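PDB 5IG9: ATP grasp ligase from Microcystis aeruginosa MRC, which probably acts as an ATP-dependent ligase of the ATP-grasp type, perhaps with activity like that of ribosomal S6-glutamic acid ligase. Local coordinates for residues L216-A228 with W303-I317. Residues are numbered along the deposited sequence; the frame is centred on the assembly and turned at random.
Sequences LRITIVGEQIFTA and WLELYPPYFPISQAI
Phe226 and Phe311 make the aromatic centre of a contact in which one face of a β-hairpin is roofed by a later stretch of chain. Their rings form an offset edge-to-face pair, planes 66° apart, with the edge of Phe226 turned to the face of Phe311. Two CH-π contacts fix the pair further: Phe226 CB stands 4.2 Å from the centroid of the Phe311 ring, almost on its normal, while Ile313 CG1 sits over a face of Phe226. With CG anti to the carbonyl carbon (chi1 -56°), Phe226 directs CZ to the CB of Ala316, 4.2 Å away.

Apolar packing continues on both sides of this pair. Val221 splits its branches, CG2 meeting Ile313 CG2 at 4.0 Å and CG1 lying against Ala316; Ala228 CB touches Leu304 CD2 at 3.8 Å and the edge of Phe311.

Arg217 supplies the polar boundary. Bent at chi2 (68°), it passes Trp303 with CG 3.5 Å from CH2 of that ring, and Trp303 CZ2 lies over one guanidinium face; beyond, NH1 forms a salt bridge with Asp281 and NH2 gives a hydrogen bond to Glu300 O. A leucine here would probably cost Asp281 its salt bridge with this side chain and leave Trp303 with less to rest on.

No hydrogen bond joins 216-228 to 303-317; alternate strand residues, pointing one way, do the work. The arrangement is helix-and-loop packing on an antiparallel sheet, here that of an ATP-grasp ligase, covered on this face by the short helix 302-305, the start of helix 313-323 and the loop between them.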
ATOM      1  N   LEU A 216     -17.625   5.307  21.075  1.00 41.42           N
ATOM      2  CA  LEU A 216     -16.785   4.257  21.636  1.00 38.45           C
ATOM      3  C   LEU A 216     -15.416   4.278  20.969  1.00 35.89           C
ATOM      4  O   LEU A 216     -15.320   4.371  19.741  1.00 33.75           O
ATOM      5  CB  LEU A 216     -17.423   2.877  21.454  1.00 40.21           C
ATOM      6  CG  LEU A 216     -18.841   2.661  21.981  1.00 41.81           C
ATOM      7  CD1 LEU A 216     -19.256   1.211  21.813  1.00 40.08           C
ATOM      8  CD2 LEU A 216     -18.941   3.082  23.432  1.00 44.21           C
ATOM      9  N   ARG A 217     -14.363   4.188  21.780  1.00 40.84           N
ATOM     10  CA  ARG A 217     -12.995   4.006  21.306  1.00 41.75           C
ATOM     11  C   ARG A 217     -12.497   2.673  21.838  1.00 40.23           C
ATOM     12  O   ARG A 217     -12.264   2.529  23.039  1.00 41.60           O
ATOM     13  CB  ARG A 217     -12.092   5.151  21.756  1.00 40.74           C
ATOM     14  CG  ARG A 217     -10.661   5.044  21.251  1.00 40.14           C
ATOM     15  CD  ARG A 217     -10.575   5.244  19.743  1.00 40.84           C
ATOM     16  NE  ARG A 217      -9.191   5.302  19.277  1.00 41.22           N
ATOM     17  CZ  ARG A 217      -8.831   5.671  18.052  1.00 40.39           C
ATOM     18  NH1 ARG A 217      -9.753   6.018  17.165  1.00 40.81           N
ATOM     19  NH2 ARG A 217      -7.548   5.698  17.715  1.00 40.99           N
ATOM     20  N   ILE A 218     -12.328   1.708  20.944  1.00 37.81           N
ATOM     21  CA  ILE A 218     -12.025   0.330  21.307  1.00 38.85           C
ATOM     22  C   ILE A 218     -10.627  -0.004  20.811  1.00 38.53           C
ATOM     23  O   ILE A 218     -10.372   0.005  19.602  1.00 39.51           O
ATOM     24  CB  ILE A 218     -13.066  -0.637  20.729  1.00 40.91           C
ATOM     25  CG1 ILE A 218     -14.465  -0.183  21.144  1.00 41.16           C
ATOM     26  CG2 ILE A 218     -12.786  -2.060  21.178  1.00 41.40           C
ATOM     27  CD1 ILE A 218     -15.570  -0.867  20.398  1.00 42.72           C
ATOM     28  N   THR A 219      -9.728  -0.303  21.741  1.00 37.36           N
ATOM     29  CA  THR A 219      -8.355  -0.674  21.433  1.00 38.12           C
ATOM     30  C   THR A 219      -8.160  -2.141  21.788  1.00 42.17           C
ATOM     31  O   THR A 219      -8.389  -2.542  22.933  1.00 41.35           O
ATOM     32  CB  THR A 219      -7.363   0.202  22.198  1.00 37.30           C
ATOM     33  OG1 THR A 219      -7.672   1.579  21.974  1.00 46.96           O
ATOM     34  CG2 THR A 219      -5.954  -0.070  21.725  1.00 37.33           C
ATOM     35  N   ILE A 220      -7.746  -2.938  20.808  1.00 40.82           N
ATOM     36  CA  ILE A 220      -7.586  -4.376  20.973  1.00 40.98           C
ATOM     37  C   ILE A 220      -6.112  -4.717  20.828  1.00 41.90           C
ATOM     38  O   ILE A 220      -5.472  -4.309  19.852  1.00 44.41           O
ATOM     39  CB  ILE A 220      -8.429  -5.159  19.952  1.00 42.57           C
ATOM     40  CG1 ILE A 220      -9.919  -4.881  20.178  1.00 42.67           C
ATOM     41  CG2 ILE A 220      -8.126  -6.647  20.044  1.00 44.14           C
ATOM     42  CD1 ILE A 220     -10.819  -5.509  19.143  1.00 42.24           C
ATOM     43  N   VAL A 221      -5.579  -5.459  21.796  1.00 45.26           N
ATOM     44  CA  VAL A 221      -4.204  -5.950  21.755  1.00 43.06           C
ATOM     45  C   VAL A 221      -4.263  -7.464  21.911  1.00 43.77           C
ATOM     46  O   VAL A 221      -4.478  -7.971  23.022  1.00 47.69           O
ATOM     47  CB  VAL A 221      -3.327  -5.326  22.848  1.00 44.10           C
ATOM     48  CG1 VAL A 221      -1.876  -5.717  22.639  1.00 43.46           C
ATOM     49  CG2 VAL A 221      -3.487  -3.815  22.867  1.00 44.68           C
ATOM     50  N   GLY A 222      -4.059  -8.187  20.812  1.00 44.95           N
ATOM     51  CA  GLY A 222      -4.221  -9.627  20.828  1.00 45.65           C
ATOM     52  C   GLY A 222      -5.685  -9.999  20.924  1.00 49.23           C
ATOM     53  O   GLY A 222      -6.418  -9.917  19.935  1.00 51.09           O
ATOM     54  N   GLU A 223      -6.125 -10.407  22.117  1.00 48.79           N
ATOM     55  CA  GLU A 223      -7.538 -10.643  22.385  1.00 51.35           C
ATOM     56  C   GLU A 223      -8.007  -9.877  23.617  1.00 47.17           C
ATOM     57  O   GLU A 223      -9.067 -10.185  24.168  1.00 48.77           O
ATOM     58  CB  GLU A 223      -7.827 -12.138  22.541  1.00 53.47           C
ATOM     59  CG  GLU A 223      -7.649 -12.929  21.251  1.00 58.48           C
ATOM     60  CD  GLU A 223      -8.129 -14.362  21.366  1.00 63.72           C
ATOM     61  OE1 GLU A 223      -7.978 -14.959  22.452  1.00 71.84           O
ATOM     62  OE2 GLU A 223      -8.669 -14.890  20.370  1.00 68.69           O
ATOM     63  N   GLN A 224      -7.235  -8.887  24.056  1.00 48.22           N
ATOM     64  CA  GLN A 224      -7.603  -8.023  25.170  1.00 47.39           C
ATOM     65  C   GLN A 224      -8.264  -6.767  24.622  1.00 45.92           C
ATOM     66  O   GLN A 224      -7.712  -6.108  23.732  1.00 43.51           O
ATOM     67  CB  GLN A 224      -6.372  -7.662  26.003  1.00 47.54           C
ATOM     68  CG  GLN A 224      -6.687  -7.009  27.328  1.00 48.33           C
ATOM     69  CD  GLN A 224      -5.475  -6.949  28.235  1.00 52.39           C
ATOM     70  OE1 GLN A 224      -4.364  -7.296  27.830  1.00 53.40           O
ATOM     71  NE2 GLN A 224      -5.684  -6.512  29.473  1.00 56.42           N
ATOM     72  N   ILE A 225      -9.441  -6.438  25.149  1.00 45.12           N
ATOM     73  CA  ILE A 225     -10.289  -5.394  24.589  1.00 43.11           C
ATOM     74  C   ILE A 225     -10.420  -4.267  25.600  1.00 42.98           C
ATOM     75  O   ILE A 225     -10.971  -4.466  26.689  1.00 37.37           O
ATOM     76  CB  ILE A 225     -11.671  -5.938  24.201  1.00 42.17           C
ATOM     77  CG1 ILE A 225     -11.512  -7.187  23.336  1.00 42.48           C
ATOM     78  CG2 ILE A 225     -12.473  -4.873  23.473  1.00 46.25           C
ATOM     79  CD1 ILE A 225     -12.814  -7.839  22.966  1.00 44.23           C
ATOM     80  N   PHE A 226      -9.931  -3.084  25.230  1.00 40.64           N
ATOM     81  CA  PHE A 226     -10.059  -1.879  26.044  1.00 41.77           C
ATOM     82  C   PHE A 226     -11.111  -0.979  25.406  1.00 41.01           C
ATOM     83  O   PHE A 226     -10.876  -0.392  24.343  1.00 42.39           O
ATOM     84  CB  PHE A 226      -8.724  -1.148  26.161  1.00 41.72           C
ATOM     85  CG  PHE A 226      -7.609  -1.997  26.694  1.00 43.81           C
ATOM     86  CD1 PHE A 226      -6.821  -2.749  25.840  1.00 45.57           C
ATOM     87  CD2 PHE A 226      -7.334  -2.029  28.052  1.00 43.09           C
ATOM     88  CE1 PHE A 226      -5.789  -3.523  26.327  1.00 47.04           C
ATOM     89  CE2 PHE A 226      -6.302  -2.801  28.546  1.00 41.95           C
ATOM     90  CZ  PHE A 226      -5.529  -3.549  27.685  1.00 43.11           C
ATOM     91  N   THR A 227     -12.264  -0.856  26.059  1.00 47.89           N
ATOM     92  CA  THR A 227     -13.388  -0.091  25.537  1.00 44.62           C
ATOM     93  C   THR A 227     -13.586   1.167  26.366  1.00 42.56           C
ATOM     94  O   THR A 227     -13.715   1.094  27.593  1.00 43.71           O
ATOM     95  CB  THR A 227     -14.671  -0.924  25.540  1.00 44.97           C
ATOM     96  OG1 THR A 227     -14.472  -2.113  24.769  1.00 45.75           O
ATOM     97  CG2 THR A 227     -15.816  -0.125  24.935  1.00 47.15           C
ATOM     98  N   ALA A 228     -13.627   2.312  25.691  1.00 42.36           N
ATOM     99  CA  ALA A 228     -13.848   3.602  26.326  1.00 42.42           C
ATOM    100  C   ALA A 228     -15.005   4.319  25.643  1.00 43.62           C
ATOM    101  O   ALA A 228     -15.148   4.261  24.418  1.00 41.60           O
ATOM    102  CB  ALA A 228     -12.583   4.463  26.273  1.00 41.13           C
ATOM    103  N   TRP A 303      -3.700   8.713  24.333  1.00 46.54           N
ATOM    104  CA  TRP A 303      -4.612   9.621  25.017  1.00 45.30           C
ATOM    105  C   TRP A 303      -5.669   8.890  25.830  1.00 46.95           C
ATOM    106  O   TRP A 303      -6.432   9.546  26.546  1.00 50.43           O
ATOM    107  CB  TRP A 303      -5.277  10.570  24.018  1.00 44.63           C
ATOM    108  CG  TRP A 303      -5.894   9.898  22.833  1.00 44.45           C
ATOM    109  CD1 TRP A 303      -5.283   9.598  21.653  1.00 43.90           C
ATOM    110  CD2 TRP A 303      -7.253   9.461  22.703  1.00 44.04           C
ATOM    111  NE1 TRP A 303      -6.170   8.992  20.799  1.00 45.04           N
ATOM    112  CE2 TRP A 303      -7.388   8.898  21.419  1.00 43.52           C
ATOM    113  CE3 TRP A 303      -8.369   9.489  23.548  1.00 44.16           C
ATOM    114  CZ2 TRP A 303      -8.590   8.364  20.960  1.00 45.65           C
ATOM    115  CZ3 TRP A 303      -9.562   8.959  23.090  1.00 45.62           C
ATOM    116  CH2 TRP A 303      -9.663   8.403  21.809  1.00 46.59           C
ATOM    117  N   LEU A 304      -5.735   7.564  25.732  1.00 44.28           N
ATOM    118  CA  LEU A 304      -6.549   6.753  26.626  1.00 45.27           C
ATOM    119  C   LEU A 304      -5.754   6.195  27.795  1.00 45.92           C
ATOM    120  O   LEU A 304      -6.350   5.631  28.720  1.00 48.30           O
ATOM    121  CB  LEU A 304      -7.194   5.595  25.858  1.00 47.48           C
ATOM    122  CG  LEU A 304      -8.395   5.922  24.974  1.00 49.05           C
ATOM    123  CD1 LEU A 304      -8.928   4.652  24.344  1.00 52.12           C
ATOM    124  CD2 LEU A 304      -9.477   6.612  25.786  1.00 48.93           C
ATOM    125  N   GLU A 305      -4.427   6.331  27.771  1.00 45.56           N
ATOM    126  CA  GLU A 305      -3.553   5.866  28.839  1.00 46.07           C
ATOM    127  C   GLU A 305      -3.059   6.997  29.732  1.00 46.43           C
ATOM    128  O   GLU A 305      -3.119   6.884  30.960  1.00 52.31           O
ATOM    129  CB  GLU A 305      -2.359   5.108  28.249  1.00 49.23           C
ATOM    130  CG  GLU A 305      -1.363   4.616  29.290  1.00 53.12           C
ATOM    131  CD  GLU A 305      -0.525   3.463  28.780  1.00 55.72           C
ATOM    132  OE1 GLU A 305      -0.524   3.230  27.554  1.00 60.46           O
ATOM    133  OE2 GLU A 305       0.122   2.782  29.604  1.00 53.43           O
ATOM    134  N   LEU A 306      -2.558   8.088  29.148  1.00 50.82           N
ATOM    135  CA  LEU A 306      -2.097   9.211  29.956  1.00 48.85           C
ATOM    136  C   LEU A 306      -3.245  10.062  30.477  1.00 50.72           C
ATOM    137  O   LEU A 306      -3.036  10.888  31.373  1.00 52.25           O
ATOM    138  CB  LEU A 306      -1.136  10.087  29.151  1.00 49.72           C
ATOM    139  CG  LEU A 306       0.138   9.395  28.667  1.00 51.61           C
ATOM    140  CD1 LEU A 306       1.091  10.409  28.055  1.00 52.71           C
ATOM    141  CD2 LEU A 306       0.800   8.642  29.811  1.00 50.23           C
ATOM    142  N   TYR A 307      -4.440   9.882  29.938  1.00 50.92           N
ATOM    143  CA  TYR A 307      -5.642  10.586  30.341  1.00 49.85           C
ATOM    144  C   TYR A 307      -6.706   9.544  30.625  1.00 48.03           C
ATOM    145  O   TYR A 307      -6.541   8.372  30.270  1.00 44.81           O
ATOM    146  CB  TYR A 307      -6.093  11.556  29.236  1.00 53.69           C
ATOM    147  CG  TYR A 307      -5.030  12.559  28.858  1.00 57.03           C
ATOM    148  CD1 TYR A 307      -4.873  13.738  29.574  1.00 60.76           C
ATOM    149  CD2 TYR A 307      -4.175  12.322  27.791  1.00 62.95           C
ATOM    150  CE1 TYR A 307      -3.900  14.658  29.233  1.00 63.86           C
ATOM    151  CE2 TYR A 307      -3.197  13.233  27.443  1.00 64.54           C
ATOM    152  CZ  TYR A 307      -3.064  14.399  28.167  1.00 68.39           C
ATOM    153  OH  TYR A 307      -2.090  15.308  27.821  1.00 70.78           O
ATOM    154  N   PRO A 308      -7.808   9.925  31.300  1.00 45.60           N
ATOM    155  CA  PRO A 308      -8.836   8.927  31.621  1.00 45.47           C
ATOM    156  C   PRO A 308      -9.324   8.168  30.393  1.00 47.04           C
ATOM    157  O   PRO A 308      -9.387   8.745  29.308  1.00 45.76           O
ATOM    158  CB  PRO A 308      -9.957   9.771  32.225  1.00 47.01           C
ATOM    159  CG  PRO A 308      -9.245  10.929  32.836  1.00 45.26           C
ATOM    160  CD  PRO A 308      -8.119  11.238  31.898  1.00 45.44           C
ATOM    161  N   PRO A 309      -9.676   6.899  30.571  1.00 45.60           N
ATOM    162  CA  PRO A 309      -9.616   6.251  31.885  1.00 43.81           C
ATOM    163  C   PRO A 309      -8.248   5.668  32.228  1.00 46.70           C
ATOM    164  O   PRO A 309      -8.183   4.611  32.856  1.00 49.94           O
ATOM    165  CB  PRO A 309     -10.640   5.123  31.755  1.00 43.23           C
ATOM    166  CG  PRO A 309     -10.619   4.776  30.306  1.00 45.19           C
ATOM    167  CD  PRO A 309     -10.360   6.061  29.569  1.00 44.59           C
ATOM    168  N   TYR A 310      -7.178   6.348  31.827  1.00 49.09           N
ATOM    169  CA  TYR A 310      -5.824   5.884  32.109  1.00 52.48           C
ATOM    170  C   TYR A 310      -5.676   4.383  31.870  1.00 51.91           C
ATOM    171  O   TYR A 310      -5.370   3.627  32.791  1.00 49.46           O
ATOM    172  CB  TYR A 310      -5.431   6.222  33.548  1.00 51.33           C
ATOM    173  CG  TYR A 310      -5.681   7.662  33.933  1.00 49.08           C
ATOM    174  CD1 TYR A 310      -4.867   8.679  33.452  1.00 48.52           C
ATOM    175  CD2 TYR A 310      -6.726   8.004  34.778  1.00 48.67           C
ATOM    176  CE1 TYR A 310      -5.090   9.997  33.802  1.00 48.06           C
ATOM    177  CE2 TYR A 310      -6.957   9.319  35.133  1.00 47.78           C
ATOM    178  CZ  TYR A 310      -6.135  10.311  34.642  1.00 48.03           C
ATOM    179  OH  TYR A 310      -6.361  11.622  34.992  1.00 49.61           O
ATOM    180  N   PHE A 311      -5.897   3.960  30.631  1.00 49.11           N
ATOM    181  CA  PHE A 311      -5.786   2.551  30.278  1.00 48.16           C
ATOM    182  C   PHE A 311      -4.325   2.125  30.174  1.00 49.00           C
ATOM    183  O   PHE A 311      -3.488   2.882  29.673  1.00 52.46           O
ATOM    184  CB  PHE A 311      -6.504   2.275  28.955  1.00 48.78           C
ATOM    185  CG  PHE A 311      -7.955   1.923  29.113  1.00 45.02           C
ATOM    186  CD1 PHE A 311      -8.355   0.966  30.030  1.00 45.13           C
ATOM    187  CD2 PHE A 311      -8.919   2.549  28.342  1.00 43.88           C
ATOM    188  CE1 PHE A 311      -9.689   0.640  30.176  1.00 47.75           C
ATOM    189  CE2 PHE A 311     -10.256   2.228  28.483  1.00 45.15           C
ATOM    190  CZ  PHE A 311     -10.642   1.273  29.401  1.00 48.81           C
ATOM    191  N   PRO A 312      -4.026   0.862  30.670  1.00 44.21           N
ATOM    192  CA  PRO A 312      -2.611   0.487  30.547  1.00 44.85           C
ATOM    193  C   PRO A 312      -2.381  -0.321  29.276  1.00 47.63           C
ATOM    194  O   PRO A 312      -2.145  -1.528  29.339  1.00 56.98           O
ATOM    195  CB  PRO A 312      -2.383  -0.384  31.778  1.00 43.88           C
ATOM    196  CG  PRO A 312      -3.650  -1.150  31.917  1.00 44.76           C
ATOM    197  CD  PRO A 312      -4.754  -0.323  31.310  1.00 45.78           C
ATOM    198  N   ILE A 313      -2.453   0.351  28.133  1.00 48.65           N
ATOM    199  CA  ILE A 313      -2.269  -0.302  26.843  1.00 44.16           C
ATOM    200  C   ILE A 313      -0.803  -0.528  26.486  1.00 43.41           C
ATOM    201  O   ILE A 313      -0.453  -1.564  25.922  1.00 44.68           O
ATOM    202  CB  ILE A 313      -2.948   0.492  25.711  1.00 41.44           C
ATOM    203  CG1 ILE A 313      -4.450   0.613  25.973  1.00 42.39           C
ATOM    204  CG2 ILE A 313      -2.691  -0.171  24.366  1.00 41.67           C
ATOM    205  CD1 ILE A 313      -5.044   1.932  25.527  1.00 44.99           C
ATOM    206  N   SER A 314       0.053   0.436  26.809  1.00 45.97           N
ATOM    207  CA  SER A 314       1.471   0.301  26.491  1.00 47.72           C
ATOM    208  C   SER A 314       2.069  -0.935  27.145  1.00 46.27           C
ATOM    209  O   SER A 314       2.971  -1.566  26.580  1.00 53.27           O
ATOM    210  CB  SER A 314       2.227   1.555  26.928  1.00 46.70           C
ATOM    211  OG  SER A 314       2.262   1.658  28.341  1.00 43.74           O
ATOM    212  N   GLN A 315       1.579  -1.303  28.330  1.00 47.00           N
ATOM    213  CA  GLN A 315       2.011  -2.546  28.958  1.00 47.77           C
ATOM    214  C   GLN A 315       1.574  -3.754  28.137  1.00 47.89           C
ATOM    215  O   GLN A 315       2.350  -4.692  27.930  1.00 50.22           O
ATOM    216  CB  GLN A 315       1.458  -2.631  30.380  1.00 47.72           C
ATOM    217  CG  GLN A 315       1.918  -3.852  31.152  1.00 49.90           C
ATOM    218  CD  GLN A 315       3.422  -3.888  31.344  1.00 52.79           C
ATOM    219  OE1 GLN A 315       4.047  -2.866  31.634  1.00 54.95           O
ATOM    220  NE2 GLN A 315       4.011  -5.065  31.176  1.00 52.15           N
ATOM    221  N   ALA A 316       0.329  -3.747  27.655  1.00 43.33           N
ATOM    222  CA  ALA A 316      -0.168  -4.885  26.887  1.00 43.36           C
ATOM    223  C   ALA A 316       0.573  -5.022  25.565  1.00 45.24           C
ATOM    224  O   ALA A 316       0.838  -6.139  25.106  1.00 49.96           O
ATOM    225  CB  ALA A 316      -1.671  -4.748  26.644  1.00 42.97           C
ATOM    226  N   ILE A 317       0.914  -3.895  24.938  1.00 45.02           N
ATOM    227  CA  ILE A 317       1.656  -3.934  23.681  1.00 46.77           C
ATOM    228  C   ILE A 317       3.057  -4.480  23.911  1.00 48.57           C
ATOM    229  O   ILE A 317       3.530  -5.350  23.171  1.00 53.37           O
ATOM    230  CB  ILE A 317       1.701  -2.536  23.039  1.00 46.71           C
ATOM    231  CG1 ILE A 317       0.300  -2.104  22.608  1.00 46.44           C
ATOM    232  CG2 ILE A 317       2.663  -2.516  21.855  1.00 45.37           C
ATOM    233  CD1 ILE A 317       0.257  -0.727  21.998  1.00 46.03           C
TER